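Side-chain contacts in trehalose-6-phosphate phosphatase (Cryptococcus neoformans, PDB 5DX9), which belongs to the haloacid dehalogenase (HAD) superfamily and, in this structure, holds a magnesium ion and a two-unit glycan in its pocket: residues A9-A14 with E299-E304; P33-K36 with H40-P43; S91-P96 with I102-A107; E115-F120 with S130-K135. All coordinates share one frame; numbering follows the deposited sequence.

Contact 1 (A9-A14 with E299-E304)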
loop_
_atom_site.group_PDB
_atom_site.type_symbol
_atom_site.label_atom_id
_atom_site.label_comp_id
_atom_site.label_asym_id
_atom_site.label_seq_id
_atom_site.Cartn_x
_atom_site.Cartn_y
_atom_site.Cartn_z
ATOM N N ALA A 9 22.360 4.476 6.050
ATOM C CA ALA A 9 23.129 5.497 6.751
ATOM C C ALA A 9 22.495 6.869 6.558
ATOM O O ALA A 9 22.192 7.562 7.529
ATOM C CB ALA A 9 24.571 5.504 6.271
ATOM N N GLN A 10 22.290 7.254 5.302
ATOM C CA GLN A 10 21.649 8.526 4.996
ATOM C C GLN A 10 20.212 8.593 5.509
ATOM O O GLN A 10 19.747 9.654 5.930
ATOM C CB GLN A 10 21.658 8.787 3.494
ATOM C CG GLN A 10 20.873 10.017 3.104
ATOM C CD GLN A 10 20.609 10.087 1.614
ATOM O OE1 GLN A 10 21.295 9.441 0.817
ATOM N NE2 GLN A 10 19.605 10.869 1.229
ATOM N N PHE A 11 19.505 7.468 5.459
ATOM C CA PHE A 11 18.132 7.432 5.953
ATOM C C PHE A 11 18.095 7.568 7.470
ATOM O O PHE A 11 17.230 8.249 8.019
ATOM C CB PHE A 11 17.426 6.141 5.533
ATOM C CG PHE A 11 16.050 6.005 6.107
ATOM C CD1 PHE A 11 15.025 6.828 5.674
ATOM C CD2 PHE A 11 15.782 5.068 7.089
ATOM C CE1 PHE A 11 13.757 6.718 6.204
ATOM C CE2 PHE A 11 14.512 4.950 7.623
ATOM C CZ PHE A 11 13.499 5.777 7.182
ATOM N N THR A 12 19.034 6.911 8.143
ATOM C CA THR A 12 19.117 6.967 9.599
ATOM C C THR A 12 19.261 8.402 10.096
ATOM O O THR A 12 18.556 8.830 11.010
ATOM C CB THR A 12 20.298 6.133 10.128
ATOM O OG1 THR A 12 20.082 4.747 9.833
ATOM C CG2 THR A 12 20.440 6.306 11.629
ATOM N N ASP A 13 20.172 9.146 9.483
ATOM C CA ASP A 13 20.439 10.514 9.900
ATOM C C ASP A 13 19.250 11.427 9.617
ATOM O O ASP A 13 18.931 12.313 10.412
ATOM C CB ASP A 13 21.702 11.036 9.214
ATOM C CG ASP A 13 22.972 10.425 9.792
ATOM O OD1 ASP A 13 23.058 10.293 11.033
ATOM O OD2 ASP A 13 23.880 10.072 9.008
ATOM N N ALA A 14 18.586 11.203 8.486
ATOM C CA ALA A 14 17.401 11.980 8.148
ATOM C C ALA A 14 16.280 11.687 9.139
ATOM O O ALA A 14 15.547 12.588 9.546
ATOM C CB ALA A 14 16.955 11.683 6.732
ATOM N N GLU A 299 15.160 -1.971 12.545
ATOM C CA GLU A 299 15.675 -2.525 13.790
ATOM C C GLU A 299 17.027 -1.904 14.134
ATOM O O GLU A 299 17.265 -1.509 15.275
ATOM C CB GLU A 299 15.807 -4.046 13.699
ATOM C CG GLU A 299 14.484 -4.796 13.746
ATOM C CD GLU A 299 14.673 -6.296 13.734
ATOM O OE1 GLU A 299 15.330 -6.806 12.803
ATOM O OE2 GLU A 299 14.172 -6.969 14.657
ATOM N N SER A 300 17.912 -1.832 13.145
ATOM C CA SER A 300 19.213 -1.208 13.340
ATOM C C SER A 300 19.025 0.265 13.654
ATOM O O SER A 300 19.690 0.816 14.530
ATOM C CB SER A 300 20.096 -1.382 12.105
ATOM O OG SER A 300 20.315 -2.753 11.832
ATOM N N LEU A 301 18.099 0.892 12.935
ATOM C CA LEU A 301 17.772 2.294 13.143
ATOM C C LEU A 301 17.263 2.529 14.562
ATOM O O LEU A 301 17.709 3.451 15.247
ATOM C CB LEU A 301 16.729 2.754 12.121
ATOM C CG LEU A 301 16.191 4.179 12.260
ATOM C CD1 LEU A 301 17.339 5.157 12.383
ATOM C CD2 LEU A 301 15.309 4.548 11.075
ATOM N N LEU A 302 16.333 1.684 14.994
ATOM C CA LEU A 302 15.742 1.801 16.323
ATOM C C LEU A 302 16.784 1.665 17.429
ATOM O O LEU A 302 16.804 2.460 18.369
ATOM C CB LEU A 302 14.640 0.757 16.504
ATOM C CG LEU A 302 13.342 1.098 15.767
ATOM C CD1 LEU A 302 12.403 -0.094 15.747
ATOM C CD2 LEU A 302 12.680 2.307 16.407
ATOM N N GLU A 303 17.643 0.657 17.315
ATOM C CA GLU A 303 18.720 0.467 18.278
ATOM C C GLU A 303 19.601 1.710 18.396
ATOM O O GLU A 303 19.973 2.114 19.499
ATOM C CB GLU A 303 19.579 -0.736 17.897
ATOM C CG GLU A 303 21.021 -0.592 18.336
ATOM C CD GLU A 303 21.575 -1.853 18.965
ATOM O OE1 GLU A 303 20.871 -2.887 18.950
ATOM O OE2 GLU A 303 22.715 -1.805 19.480
ATOM N N GLU A 304 19.928 2.314 17.258
ATOM C CA GLU A 304 20.763 3.508 17.246
ATOM C C GLU A 304 20.085 4.675 17.951
ATOM O O GLU A 304 20.755 5.520 18.539
ATOM C CB GLU A 304 21.120 3.911 15.817
ATOM C CG GLU A 304 21.876 5.229 15.739
ATOM C CD GLU A 304 22.460 5.493 14.369
ATOM O OE1 GLU A 304 22.850 6.652 14.102
ATOM O OE2 GLU A 304 22.535 4.540 13.562
#

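Contact 2 (P33-K36 with H40-P43). With GLC (alpha-D-glucopyranose), chain B.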
loop_
_atom_site.group_PDB
_atom_site.type_symbol
_atom_site.label_atom_id
_atom_site.label_comp_id
_atom_site.label_asym_id
_atom_site.label_seq_id
_atom_site.Cartn_x
_atom_site.Cartn_y
_atom_site.Cartn_z
ATOM N N PRO A 33 7.478 -12.368 4.423
ATOM C CA PRO A 33 7.706 -13.097 3.171
ATOM C C PRO A 33 6.414 -13.542 2.487
ATOM O O PRO A 33 5.380 -13.694 3.138
ATOM C CB PRO A 33 8.523 -14.316 3.617
ATOM C CG PRO A 33 9.128 -13.921 4.927
ATOM C CD PRO A 33 8.130 -13.018 5.573
ATOM N N ILE A 34 6.483 -13.722 1.173
ATOM C CA ILE A 34 5.434 -14.412 0.434
ATOM C C ILE A 34 5.485 -15.882 0.826
ATOM O O ILE A 34 6.556 -16.479 0.827
ATOM C CB ILE A 34 5.615 -14.267 -1.093
ATOM C CG1 ILE A 34 5.692 -12.790 -1.484
ATOM C CG2 ILE A 34 4.492 -14.978 -1.849
ATOM C CD1 ILE A 34 4.444 -12.007 -1.151
ATOM N N VAL A 35 4.337 -16.458 1.175
ATOM C CA VAL A 35 4.280 -17.868 1.557
ATOM C C VAL A 35 3.136 -18.595 0.852
ATOM O O VAL A 35 2.344 -17.985 0.131
ATOM C CB VAL A 35 4.127 -18.042 3.085
ATOM C CG1 VAL A 35 5.442 -17.751 3.789
ATOM C CG2 VAL A 35 3.022 -17.145 3.619
ATOM N N LYS A 36 3.059 -19.906 1.069
ATOM C CA LYS A 36 2.069 -20.755 0.410
ATOM C C LYS A 36 0.628 -20.337 0.689
ATOM O O LYS A 36 -0.193 -20.267 -0.229
ATOM C CB LYS A 36 2.260 -22.214 0.831
ATOM C CG LYS A 36 3.247 -22.997 -0.021
ATOM C CD LYS A 36 4.667 -22.487 0.135
ATOM C CE LYS A 36 5.624 -23.220 -0.803
ATOM N NZ LYS A 36 5.285 -23.003 -2.238
ATOM N N HIS A 40 -1.482 -17.609 6.577
ATOM C CA HIS A 40 -0.295 -17.971 7.343
ATOM C C HIS A 40 0.773 -16.872 7.355
ATOM O O HIS A 40 1.834 -17.034 7.964
ATOM C CB HIS A 40 0.305 -19.263 6.793
ATOM C CG HIS A 40 -0.622 -20.438 6.891
ATOM N ND1 HIS A 40 -1.918 -20.330 7.327
ATOM C CD2 HIS A 40 -0.418 -21.749 6.602
ATOM C CE1 HIS A 40 -2.487 -21.526 7.307
ATOM N NE2 HIS A 40 -1.605 -22.398 6.874
ATOM N N ALA A 41 0.490 -15.757 6.686
ATOM C CA ALA A 41 1.437 -14.647 6.617
ATOM C C ALA A 41 1.400 -13.806 7.891
ATOM O O ALA A 41 1.071 -12.620 7.855
ATOM C CB ALA A 41 1.146 -13.781 5.404
ATOM N N VAL A 42 1.737 -14.426 9.016
ATOM C CA VAL A 42 1.688 -13.745 10.305
ATOM C C VAL A 42 3.035 -13.113 10.655
ATOM O O VAL A 42 4.086 -13.722 10.451
ATOM C CB VAL A 42 1.267 -14.706 11.432
ATOM C CG1 VAL A 42 -0.067 -15.361 11.091
ATOM C CG2 VAL A 42 2.338 -15.760 11.664
ATOM N N PRO A 43 3.005 -11.882 11.186
ATOM C CA PRO A 43 4.238 -11.157 11.506
ATOM C C PRO A 43 5.030 -11.833 12.617
ATOM O O PRO A 43 4.444 -12.372 13.556
ATOM C CB PRO A 43 3.731 -9.778 11.950
ATOM C CG PRO A 43 2.350 -10.028 12.438
ATOM C CD PRO A 43 1.800 -11.126 11.570
HETATM C C1 GLC B . -0.334 -12.599 -1.480
HETATM C C2 GLC B . 0.019 -13.557 -2.620
HETATM C C3 GLC B . -0.290 -14.998 -2.239
HETATM C C4 GLC B . 0.346 -15.370 -0.906
HETATM C C5 GLC B . -0.025 -14.355 0.171
HETATM C C6 GLC B . 0.746 -14.589 1.469
HETATM O O2 GLC B . -0.709 -13.175 -3.804
HETATM O O3 GLC B . 0.202 -15.876 -3.257
HETATM O O4 GLC B . -0.091 -16.692 -0.553
HETATM O O5 GLC B . 0.268 -13.027 -0.258
HETATM O O6 GLC B . 2.151 -14.687 1.198
#

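Contact 3 (S91-P96 with I102-A107)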
loop_
_atom_site.group_PDB
_atom_site.type_symbol
_atom_site.label_atom_id
_atom_site.label_comp_id
_atom_site.label_asym_id
_atom_site.label_seq_id
_atom_site.Cartn_x
_atom_site.Cartn_y
_atom_site.Cartn_z
ATOM N N SER A 91 -9.479 0.997 -0.430
ATOM C CA SER A 91 -10.935 1.055 -0.415
ATOM C C SER A 91 -11.432 1.215 1.022
ATOM O O SER A 91 -12.593 1.554 1.257
ATOM C CB SER A 91 -11.533 -0.195 -1.059
ATOM O OG SER A 91 -11.197 -1.350 -0.318
ATOM N N PHE A 92 -10.540 0.971 1.978
ATOM C CA PHE A 92 -10.845 1.160 3.393
ATOM C C PHE A 92 -9.664 1.783 4.123
ATOM O O PHE A 92 -8.508 1.516 3.792
ATOM C CB PHE A 92 -11.219 -0.166 4.051
ATOM C CG PHE A 92 -12.474 -0.776 3.507
ATOM C CD1 PHE A 92 -13.705 -0.196 3.767
ATOM C CD2 PHE A 92 -12.427 -1.929 2.742
ATOM C CE1 PHE A 92 -14.866 -0.752 3.270
ATOM C CE2 PHE A 92 -13.587 -2.492 2.243
ATOM C CZ PHE A 92 -14.808 -1.903 2.508
ATOM N N VAL A 93 -9.964 2.607 5.122
ATOM C CA VAL A 93 -8.935 3.301 5.887
ATOM C C VAL A 93 -9.307 3.409 7.365
ATOM O O VAL A 93 -10.290 4.060 7.720
ATOM C CB VAL A 93 -8.687 4.720 5.334
ATOM C CG1 VAL A 93 -7.475 5.349 6.004
ATOM C CG2 VAL A 93 -8.502 4.677 3.827
ATOM N N LYS A 94 -8.524 2.764 8.225
ATOM C CA LYS A 94 -8.707 2.905 9.666
ATOM C C LYS A 94 -7.569 3.710 10.284
ATOM O O LYS A 94 -6.479 3.183 10.510
ATOM C CB LYS A 94 -8.796 1.541 10.346
ATOM C CG LYS A 94 -8.813 1.634 11.863
ATOM C CD LYS A 94 -8.281 0.366 12.508
ATOM C CE LYS A 94 -7.992 0.587 13.985
ATOM N NZ LYS A 94 -7.369 -0.602 14.626
ATOM N N GLN A 95 -7.829 4.985 10.555
ATOM C CA GLN A 95 -6.843 5.860 11.180
ATOM C C GLN A 95 -6.406 5.323 12.540
ATOM O O GLN A 95 -7.097 4.498 13.137
ATOM C CB GLN A 95 -7.406 7.270 11.335
ATOM C CG GLN A 95 -7.942 7.866 10.048
ATOM C CD GLN A 95 -8.502 9.259 10.247
ATOM O OE1 GLN A 95 -8.823 9.955 9.283
ATOM N NE2 GLN A 95 -8.621 9.674 11.503
ATOM N N PRO A 96 -5.247 5.790 13.029
ATOM C CA PRO A 96 -4.723 5.392 14.340
ATOM C C PRO A 96 -5.719 5.673 15.463
ATOM O O PRO A 96 -5.874 4.860 16.368
ATOM C CB PRO A 96 -3.464 6.252 14.489
ATOM C CG PRO A 96 -3.045 6.544 13.086
ATOM C CD PRO A 96 -4.326 6.694 12.318
ATOM N N ILE A 102 -13.136 3.578 7.416
ATOM C CA ILE A 102 -13.865 4.454 6.507
ATOM C C ILE A 102 -13.988 3.803 5.131
ATOM O O ILE A 102 -12.981 3.569 4.464
ATOM C CB ILE A 102 -13.166 5.821 6.354
ATOM C CG1 ILE A 102 -12.995 6.495 7.718
ATOM C CG2 ILE A 102 -13.935 6.711 5.389
ATOM C CD1 ILE A 102 -12.233 7.804 7.661
ATOM N N ASN A 103 -15.213 3.508 4.706
ATOM C CA ASN A 103 -15.419 2.920 3.386
ATOM C C ASN A 103 -15.247 3.961 2.285
ATOM O O ASN A 103 -16.085 4.845 2.110
ATOM C CB ASN A 103 -16.801 2.276 3.281
ATOM C CG ASN A 103 -16.961 1.434 2.021
ATOM O OD1 ASN A 103 -16.265 1.637 1.023
ATOM N ND2 ASN A 103 -17.883 0.478 2.065
HETATM N N MSE A 104 -14.156 3.835 1.538
HETATM C CA MSE A 104 -13.830 4.767 0.468
HETATM C C MSE A 104 -14.646 4.483 -0.795
HETATM O O MSE A 104 -14.540 5.204 -1.790
HETATM C CB MSE A 104 -12.333 4.692 0.153
HETATM C CG MSE A 104 -11.639 6.035 -0.018
HETATM SE SE MSE A 104 -11.639 7.092 1.618
HETATM C CE MSE A 104 -11.526 5.642 2.914
ATOM N N THR A 105 -15.466 3.437 -0.748
ATOM C CA THR A 105 -16.139 2.936 -1.944
ATOM C C THR A 105 -17.650 3.171 -1.967
ATOM O O THR A 105 -18.318 2.805 -2.934
ATOM C CB THR A 105 -15.896 1.425 -2.114
ATOM O OG1 THR A 105 -16.559 0.713 -1.061
ATOM C CG2 THR A 105 -14.405 1.114 -2.073
ATOM N N GLU A 106 -18.183 3.778 -0.909
ATOM C CA GLU A 106 -19.627 3.973 -0.779
ATOM C C GLU A 106 -20.262 4.614 -2.011
ATOM O O GLU A 106 -21.360 4.235 -2.416
ATOM C CB GLU A 106 -19.938 4.823 0.454
ATOM C CG GLU A 106 -20.147 4.022 1.728
ATOM C CD GLU A 106 -21.555 4.164 2.278
ATOM O OE1 GLU A 106 -22.400 4.793 1.604
ATOM O OE2 GLU A 106 -21.815 3.648 3.388
ATOM N N ALA A 107 -19.561 5.571 -2.609
ATOM C CA ALA A 107 -20.094 6.312 -3.749
ATOM C C ALA A 107 -19.776 5.644 -5.087
ATOM O O ALA A 107 -20.018 6.222 -6.149
ATOM C CB ALA A 107 -19.561 7.739 -3.737
#

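Contact 4 (E115-F120 with S130-K135). With G6P (6-O-phosphono-alpha-D-glucopyranose), chain C.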
loop_
_atom_site.group_PDB
_atom_site.type_symbol
_atom_site.label_atom_id
_atom_site.label_comp_id
_atom_site.label_asym_id
_atom_site.label_seq_id
_atom_site.Cartn_x
_atom_site.Cartn_y
_atom_site.Cartn_z
ATOM N N GLU A 115 -20.410 -10.724 -10.654
ATOM C CA GLU A 115 -19.908 -11.156 -11.951
ATOM C C GLU A 115 -18.495 -11.713 -11.833
ATOM O O GLU A 115 -18.176 -12.748 -12.418
ATOM C CB GLU A 115 -19.937 -9.992 -12.948
ATOM C CG GLU A 115 -21.314 -9.367 -13.130
ATOM C CD GLU A 115 -21.283 -8.096 -13.963
ATOM O OE1 GLU A 115 -20.324 -7.307 -13.823
ATOM O OE2 GLU A 115 -22.221 -7.884 -14.758
ATOM N N VAL A 116 -17.655 -11.022 -11.069
ATOM C CA VAL A 116 -16.277 -11.451 -10.876
ATOM C C VAL A 116 -16.203 -12.715 -10.031
ATOM O O VAL A 116 -15.419 -13.618 -10.328
ATOM C CB VAL A 116 -15.429 -10.348 -10.216
ATOM C CG1 VAL A 116 -14.147 -10.933 -9.630
ATOM C CG2 VAL A 116 -15.117 -9.256 -11.230
ATOM N N GLU A 117 -17.020 -12.776 -8.981
ATOM C CA GLU A 117 -17.056 -13.953 -8.117
ATOM C C GLU A 117 -17.452 -15.193 -8.910
ATOM O O GLU A 117 -16.873 -16.267 -8.734
ATOM C CB GLU A 117 -18.022 -13.749 -6.945
ATOM C CG GLU A 117 -18.108 -14.956 -6.016
ATOM C CD GLU A 117 -18.892 -14.683 -4.740
ATOM O OE1 GLU A 117 -19.533 -13.615 -4.633
ATOM O OE2 GLU A 117 -18.859 -15.546 -3.837
ATOM N N GLU A 118 -18.436 -15.033 -9.790
ATOM C CA GLU A 118 -18.904 -16.138 -10.620
ATOM C C GLU A 118 -17.778 -16.647 -11.515
ATOM O O GLU A 118 -17.598 -17.854 -11.681
ATOM C CB GLU A 118 -20.106 -15.709 -11.467
ATOM C CG GLU A 118 -20.618 -16.791 -12.405
ATOM C CD GLU A 118 -21.694 -16.291 -13.353
ATOM O OE1 GLU A 118 -22.274 -17.122 -14.082
ATOM O OE2 GLU A 118 -21.962 -15.068 -13.369
ATOM N N ILE A 119 -17.011 -15.720 -12.080
ATOM C CA ILE A 119 -15.903 -16.088 -12.949
ATOM C C ILE A 119 -14.821 -16.844 -12.177
ATOM O O ILE A 119 -14.321 -17.874 -12.636
ATOM C CB ILE A 119 -15.285 -14.849 -13.621
ATOM C CG1 ILE A 119 -16.275 -14.241 -14.618
ATOM C CG2 ILE A 119 -13.988 -15.215 -14.321
ATOM C CD1 ILE A 119 -15.767 -12.985 -15.304
ATOM N N PHE A 120 -14.474 -16.336 -11.000
ATOM C CA PHE A 120 -13.418 -16.938 -10.197
ATOM C C PHE A 120 -13.860 -18.276 -9.613
ATOM O O PHE A 120 -13.047 -19.186 -9.451
ATOM C CB PHE A 120 -12.982 -15.988 -9.078
ATOM C CG PHE A 120 -12.077 -14.880 -9.544
ATOM C CD1 PHE A 120 -11.441 -14.958 -10.773
ATOM C CD2 PHE A 120 -11.857 -13.766 -8.751
ATOM C CE1 PHE A 120 -10.608 -13.942 -11.202
ATOM C CE2 PHE A 120 -11.025 -12.746 -9.175
ATOM C CZ PHE A 120 -10.400 -12.834 -10.400
ATOM N N SER A 130 -6.485 -24.150 -6.531
ATOM C CA SER A 130 -6.819 -22.734 -6.594
ATOM C C SER A 130 -7.807 -22.390 -5.489
ATOM O O SER A 130 -8.616 -23.226 -5.081
ATOM C CB SER A 130 -7.404 -22.363 -7.957
ATOM O OG SER A 130 -8.741 -22.819 -8.071
ATOM N N THR A 131 -7.741 -21.154 -5.007
ATOM C CA THR A 131 -8.630 -20.708 -3.946
ATOM C C THR A 131 -9.185 -19.327 -4.273
ATOM O O THR A 131 -8.613 -18.591 -5.080
ATOM C CB THR A 131 -7.908 -20.672 -2.584
ATOM O OG1 THR A 131 -8.875 -20.622 -1.529
ATOM C CG2 THR A 131 -6.987 -19.464 -2.490
ATOM N N ILE A 132 -10.312 -18.984 -3.660
ATOM C CA ILE A 132 -10.932 -17.689 -3.896
ATOM C C ILE A 132 -11.026 -16.899 -2.598
ATOM O O ILE A 132 -11.372 -17.440 -1.549
ATOM C CB ILE A 132 -12.332 -17.832 -4.521
ATOM C CG1 ILE A 132 -12.853 -16.464 -4.968
ATOM C CG2 ILE A 132 -13.298 -18.482 -3.541
ATOM C CD1 ILE A 132 -14.160 -16.528 -5.726
ATOM N N GLU A 133 -10.697 -15.614 -2.674
ATOM C CA GLU A 133 -10.745 -14.748 -1.507
ATOM C C GLU A 133 -11.700 -13.589 -1.746
ATOM O O GLU A 133 -11.292 -12.517 -2.189
ATOM C CB GLU A 133 -9.351 -14.222 -1.162
ATOM C CG GLU A 133 -8.929 -14.487 0.271
ATOM C CD GLU A 133 -7.564 -13.915 0.597
ATOM O OE1 GLU A 133 -6.623 -14.123 -0.194
ATOM O OE2 GLU A 133 -7.433 -13.257 1.648
ATOM N N VAL A 134 -12.978 -13.814 -1.460
ATOM C CA VAL A 134 -13.963 -12.747 -1.545
ATOM C C VAL A 134 -13.796 -11.808 -0.357
ATOM O O VAL A 134 -13.963 -12.208 0.794
ATOM C CB VAL A 134 -15.398 -13.296 -1.580
ATOM C CG1 VAL A 134 -16.402 -12.155 -1.601
ATOM C CG2 VAL A 134 -15.586 -14.200 -2.789
ATOM N N LYS A 135 -13.442 -10.563 -0.642
ATOM C CA LYS A 135 -13.287 -9.564 0.403
ATOM C C LYS A 135 -14.438 -8.572 0.315
ATOM O O LYS A 135 -15.396 -8.795 -0.421
ATOM C CB LYS A 135 -11.926 -8.869 0.287
ATOM C CG LYS A 135 -10.751 -9.774 0.651
ATOM C CD LYS A 135 -9.401 -9.148 0.318
ATOM C CE LYS A 135 -9.116 -9.231 -1.171
ATOM N NZ LYS A 135 -7.730 -8.814 -1.511
HETATM C C1 G6P C . -2.126 -11.460 -0.431
HETATM C C2 G6P C . -3.614 -11.464 -0.108
HETATM C C3 G6P C . -4.447 -11.047 -1.304
HETATM C C4 G6P C . -4.048 -9.659 -1.761
HETATM C C5 G6P C . -2.529 -9.411 -1.841
HETATM C C6 G6P C . -2.169 -7.958 -1.476
HETATM O O1 G6P C . -1.758 -12.499 -1.342
HETATM O O2 G6P C . -3.992 -12.767 0.333
HETATM O O3 G6P C . -5.835 -10.984 -0.947
HETATM O O4 G6P C . -4.682 -9.498 -3.037
HETATM O O5 G6P C . -1.720 -10.191 -0.945
HETATM O O6 G6P C . -1.395 -7.897 -0.252
HETATM P P G6P C . -0.374 -6.665 0.047
HETATM O O1P G6P C . -0.214 -6.347 1.616
HETATM O O2P G6P C . 0.964 -7.021 -0.478
HETATM O O3P G6P C . -0.953 -5.383 -0.735
#

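Contact 1 (A9-A14 with E299-E304)
Leu-301 reaches across to Phe-11 and Thr-12 because its CG points away from the backbone nitrogen (chi1 176°), which carries both methyls into the gap between two helices. Phe-11 turns its CG the same way (chi1 175°), which brings ring atom CE2 within reach of Leu-301; in Thr-12 it is the methyl CG2 that stands opposite the nitrogen, with OG1 beside it. The fork of Leu-301 then divides its work. CD1 presses on Thr-12 CG2 at 3.4 Å, tight for two carbons, while CD2 meets Phe-11 CE2 at 3.6 Å, with the leucine crossing the ring side chain at about a right angle. Glu-304 stretches out from the opposite direction on an extended chain. Thr-12 CG2 lies 3.4 Å from Glu-304 OE2 and almost as near to CD and OE1, so the methyl sits against the whole carboxylate and does not meet one oxygen end-on. No hydrogen bond joins the helices. Thr-12 OG1 instead serves its own helix through the carbonyl of Thr-8. Lys-16, in a salt bridge with Asp-13 and a long, weak ion pair with Glu-304, probably eases the nearness of these two acids. The segment axes approach to 10.5 Å and cross at -44°. Beneath them, Phe-11 continues into the core, edge-to-face with Phe-271 and against Phe-208, both on strands of the large sheet. Helices 8-17 and 291-306, near the chain ends, thus pack side by side on the sheet of the Rossmann-like alpha/beta core typical of the HAD superfamily.

Contact 2 (P33-K36 with H40-P43)
Val-35 turns toward Ala-41 with no hydrogen bond between their segments, and the methyl pair that joins them also borders a bound alpha-D-glucopyranose. Val-35 CG2 stands 4.2 Å from Ala-41 CB, and each of the two methyls comes to 4.0 Å from the sugar's C6. CG2 gets there by standing between the backbone nitrogen and the carbonyl carbon of Val-35, which also brings it near the carbonyl carbon of His-40. Both segments belong to the long excursion after strand 21-25, the place where HAD proteins carry their squiggle and flap elements; Asn-26 and Asp-28, close to the end of that strand, bind the magnesium ion. Ala-41 is the centre of an inverse gamma turn, closed by a weak bond from Val-42 N to His-40 O, and its own carbonyl is held by Tyr-27 OH. Val-35 holds the glucose through both its backbone N-H and its backbone carbonyl. The N-H points almost straight at the sugar O6 (2.8 Å, 170°), and the carbonyl oxygen accepts from the sugar O4 at 2.8 Å and only weakly from O6. Arg-144, Lys-178 and Asn-180 provide further hydrogen bonds to the same sugar.

Contact 3 (S91-P96 with I102-A107)
Val-93 and the selenomethionine Met-104 form the dense side of this hairpin, whereas Ile-102 and Gln-95 meet loosely nearer the solvent. Met-104 bends at chi2 and chi3 (64° and 33°), folding its chain back so that CE lands on Val-93 CG2 at 3.3 Å, closer than carbon atoms usually pack. Helix 190-200 lies against this face, with Ile-193 touching Val-93 and Arg-196 touching Met-104. A second tight spot joins Ser-91 CB to Thr-105 CG2 at 3.3 Å. Ser-91 OG takes no part there, being bonded to Glu-88 O. On the other face, Phe-92 and Asn-103 form a non-hydrogen-bonded antiparallel pair and run side by side in the same direction. Phe-92 CE1 lies 3.3 Å from Asn-103 CG, and the ring and amide planes are 54° apart, so the two groups do not stack. At the loose end, Gln-95 OE1 is 4.3 Å from Ile-102 CD1, and it finds its polar partner in Arg-196. The backbones are joined by three bonds: Met-104 N to Ser-91 O (2.8 Å), Ile-102 N to Val-93 O (2.9 Å) and the longer Val-93 N to Ile-102 O (3.2 Å). Toward strand 84-87, Ser-91 and Phe-92 form a classic beta bulge opposite Ala-87. The chemistry implies a division of labour: main-chain bonds set the register of edge strand 102-103, while the cross-strand side-chain contacts are van der Waals ones, those of Val-93, Ile-102 and Met-104 lying on the face turned to helix 190-200.

Contact 4 (E115-F120 with S130-K135)
An antiparallel sheet backed by helices forms the cap domain of this HAD protein, and here Phe-120 and Glu-117 of helix 112-125 rest on Ile-132 and Val-134 of its edge strand. Helix and strand segments run nearly antiparallel, at 166°, with their axes 9.7 Å apart at the closest point. Ile-132 is the wedge between them: CG1 stands opposite the backbone nitrogen (chi1 -171°) and CD1 continues the extension (chi2 174°), reaching Phe-120 CB at 3.6 Å and coming within 4.1 Å of Glu-117 O. The Phe-120 ring does not follow its CB toward Ile-132. It turns off to Trp-141 on the neighbouring strand, the two ring planes at about 20°, and to Leu-162, Leu-181 and Val-183. Glu-117 extends from the helix and crosses Val-134 at about a right angle, bringing its carboxylate alongside the valine methyl, OE2 being 3.7 Å from Val-134 CG2. Glu-133 points away from the helix, and its OE1 accepts from O2 of the bound 6-O-phosphono-alpha-D-glucopyranose at 3.0 Å and, weakly, from O3. Lys-135, just past the strand's end, joins it at the sugar: NZ donates to the same O3 at 2.9 Å and is salt-bridged to Glu-182. His-142 NE2 bonds to Glu-133 OE1, and these second partners probably help to position the two sugar-binding groups. The chemistry is therefore divided: methyl groups set against Phe-120 CB and the Glu-117 side chain join strand to helix without hydrogen bonds, while Glu-133 and Lys-135 hydrogen-bond the sugar hydroxyls.

Overall arrangement
From the N terminus, helix 8-17 comes first, and its partner in contact 1 lies 285 residues on in helix 291-306, so contact 1 encloses the other three and draws the chain's ends together on the core sheet. Within that span the rest follow in series, none crossing another. Contact 2 closes a short loop between strand 21-25 and helix 45-56, beside the glucose. Contact 3 closes the hairpin at the edge of the core sheet. Contact 4 then closes the turn from helix 112-125 to the cap sheet, its nearest atoms about 6 Å from contact 3 and about 7 Å from contact 2. Contacts 1 and 4 lie on opposite sides of the chain's centre.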